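Local coordinates for protein exonuclease (PDB 3SYY) that binds magnesium ions and acts as an alkaline exonuclease, apparently digesting double-stranded DNA with strict 5'-to-3' polarity, at residues Ile89-Ile94 / Glu179-Val184. Sequence-based numbering, arbitrary orientation.
Sequences IDHPTI and EIETEV
Glu181 reaches from the long helix 174-205 to the edge of the His91 imidazole and, on its way, passes the end of Ile94: one side chain that offers a hydrocarbon stem to one neighbour and a carboxylate to the other. Beyond CG the glutamate is extended (chi2 177°), which keeps the stem straight and carries the charged end past the isoleucine. CD1 of Ile94 lies 3.8 Å from CB and 3.9 Å from CG of Glu181, ordinary van der Waals packing by the outer methyl of an isoleucine whose extended chain (chi2 175°) sends CD1 out to the stem. The same methyl sits over one face of the His91 ring, 3.7 Å above its plane and toward the rim, while CD of Pro92 occupies the opposite face, so the imidazole is held between two residues of its own loop. Phe97, on the adjoining strand, brings a further ring against it, and Cys144 of helix 132-145 touches it too. In the polar half, OE1 comes to the ring's edge near its plane, while the carboxylate plane is turned 78° from the ring. The imidazole is probably built in the wrong one of its two flipped orientations, so details of this approach are doubtful. Ala143 of helix 132-145 also touches the glutamate. Away from the magnesium site, the contact thus joins the loop after strand 89-90 to the C-terminal helix. Its chemistry implies a modest nonpolar contact of one methyl alongside the stem, with a carboxylate placed where it would probably favour a protonated imidazole.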
loop_
_atom_site.group_PDB
_atom_site.type_symbol
_atom_site.label_atom_id
_atom_site.label_comp_id
_atom_site.label_asym_id
_atom_site.label_seq_id
_atom_site.Cartn_x
_atom_site.Cartn_y
_atom_site.Cartn_z
ATOM N N ILE A 89 -13.559 3.201 29.422
ATOM C CA ILE A 89 -13.866 2.588 30.700
ATOM C C ILE A 89 -12.766 1.593 31.009
ATOM O O ILE A 89 -12.568 0.624 30.272
ATOM C CB ILE A 89 -15.210 1.796 30.622
ATOM C CG1 ILE A 89 -16.348 2.696 30.100
ATOM C CG2 ILE A 89 -15.573 1.142 31.978
ATOM C CD1 ILE A 89 -16.637 3.835 31.003
ATOM N N ASP A 90 -12.063 1.804 32.117
ATOM C CA ASP A 90 -11.014 0.860 32.513
ATOM C C ASP A 90 -11.569 -0.481 33.004
ATOM O O ASP A 90 -12.673 -0.553 33.575
ATOM C CB ASP A 90 -10.070 1.548 33.522
ATOM C CG ASP A 90 -9.309 2.706 32.885
ATOM O OD1 ASP A 90 -8.679 2.533 31.806
ATOM O OD2 ASP A 90 -9.357 3.811 33.421
ATOM N N HIS A 91 -10.852 -1.559 32.747
ATOM C CA HIS A 91 -11.279 -2.849 33.239
ATOM C C HIS A 91 -11.313 -2.727 34.770
ATOM O O HIS A 91 -10.480 -2.017 35.356
ATOM C CB HIS A 91 -10.326 -3.936 32.786
ATOM C CG HIS A 91 -10.713 -5.307 33.231
ATOM N ND1 HIS A 91 -11.370 -6.214 32.414
ATOM C CD2 HIS A 91 -10.526 -5.935 34.419
ATOM C CE1 HIS A 91 -11.568 -7.338 33.081
ATOM N NE2 HIS A 91 -11.048 -7.200 34.294
ATOM N N PRO A 92 -12.338 -3.315 35.411
ATOM C CA PRO A 92 -12.433 -3.110 36.880
ATOM C C PRO A 92 -11.172 -3.551 37.690
ATOM O O PRO A 92 -10.860 -2.906 38.683
ATOM C CB PRO A 92 -13.697 -3.911 37.281
ATOM C CG PRO A 92 -13.998 -4.829 36.119
ATOM C CD PRO A 92 -13.478 -4.075 34.879
ATOM N N THR A 93 -10.450 -4.586 37.238
ATOM C CA THR A 93 -9.291 -5.140 37.966
ATOM C C THR A 93 -7.938 -5.313 37.196
ATOM O O THR A 93 -6.859 -5.500 37.812
ATOM C CB THR A 93 -9.658 -6.488 38.584
ATOM O OG1 THR A 93 -9.894 -7.425 37.533
ATOM C CG2 THR A 93 -10.931 -6.342 39.474
ATOM N N ILE A 94 -7.984 -5.287 35.868
ATOM C CA ILE A 94 -6.744 -5.444 35.091
ATOM C C ILE A 94 -6.218 -4.072 34.689
ATOM O O ILE A 94 -6.809 -3.356 33.856
ATOM C CB ILE A 94 -6.929 -6.344 33.866
ATOM C CG1 ILE A 94 -7.474 -7.700 34.289
ATOM C CG2 ILE A 94 -5.575 -6.437 33.064
ATOM C CD1 ILE A 94 -7.827 -8.663 33.125
ATOM N N GLU A 179 -11.258 -16.152 29.222
ATOM C CA GLU A 179 -10.166 -16.456 28.308
ATOM C C GLU A 179 -9.477 -15.185 27.776
ATOM O O GLU A 179 -8.245 -15.116 27.757
ATOM C CB GLU A 179 -10.696 -17.349 27.202
ATOM C CG GLU A 179 -9.811 -17.584 26.010
ATOM C CD GLU A 179 -10.575 -18.326 24.904
ATOM O OE1 GLU A 179 -11.595 -19.002 25.223
ATOM O OE2 GLU A 179 -10.164 -18.227 23.718
ATOM N N ILE A 180 -10.264 -14.166 27.417
ATOM C CA ILE A 180 -9.735 -12.845 27.026
ATOM C C ILE A 180 -8.893 -12.256 28.161
ATOM O O ILE A 180 -7.774 -11.774 27.937
ATOM C CB ILE A 180 -10.870 -11.842 26.683
ATOM C CG1 ILE A 180 -11.560 -12.254 25.370
ATOM C CG2 ILE A 180 -10.328 -10.411 26.542
ATOM C CD1 ILE A 180 -12.909 -11.448 25.100
ATOM N N GLU A 181 -9.437 -12.293 29.373
ATOM C CA GLU A 181 -8.762 -11.657 30.489
ATOM C C GLU A 181 -7.435 -12.412 30.754
ATOM O O GLU A 181 -6.458 -11.797 31.075
ATOM C CB GLU A 181 -9.685 -11.614 31.720
ATOM C CG GLU A 181 -10.864 -10.633 31.547
ATOM C CD GLU A 181 -11.845 -10.607 32.715
ATOM O OE1 GLU A 181 -12.694 -9.695 32.781
ATOM O OE2 GLU A 181 -11.770 -11.481 33.570
ATOM N N THR A 182 -7.425 -13.729 30.605
ATOM C CA THR A 182 -6.203 -14.509 30.788
ATOM C C THR A 182 -5.132 -14.083 29.796
ATOM O O THR A 182 -3.991 -13.755 30.197
ATOM C CB THR A 182 -6.477 -15.972 30.640
ATOM O OG1 THR A 182 -7.357 -16.353 31.706
ATOM C CG2 THR A 182 -5.166 -16.811 30.723
ATOM N N GLU A 183 -5.509 -14.086 28.512
ATOM C CA GLU A 183 -4.595 -13.658 27.425
ATOM C C GLU A 183 -4.120 -12.259 27.554
ATOM O O GLU A 183 -2.933 -11.988 27.294
ATOM C CB GLU A 183 -5.254 -13.776 26.067
ATOM C CG GLU A 183 -5.610 -15.177 25.752
ATOM C CD GLU A 183 -4.756 -15.776 24.673
ATOM O OE1 GLU A 183 -3.680 -15.204 24.356
ATOM O OE2 GLU A 183 -5.163 -16.830 24.139
ATOM N N VAL A 184 -5.021 -11.356 27.911
ATOM C CA VAL A 184 -4.650 -9.952 28.005
ATOM C C VAL A 184 -3.728 -9.708 29.220
ATOM O O VAL A 184 -2.761 -8.934 29.137
ATOM C CB VAL A 184 -5.899 -9.041 28.030
ATOM C CG1 VAL A 184 -5.558 -7.656 28.499
ATOM C CG2 VAL A 184 -6.566 -9.036 26.616
#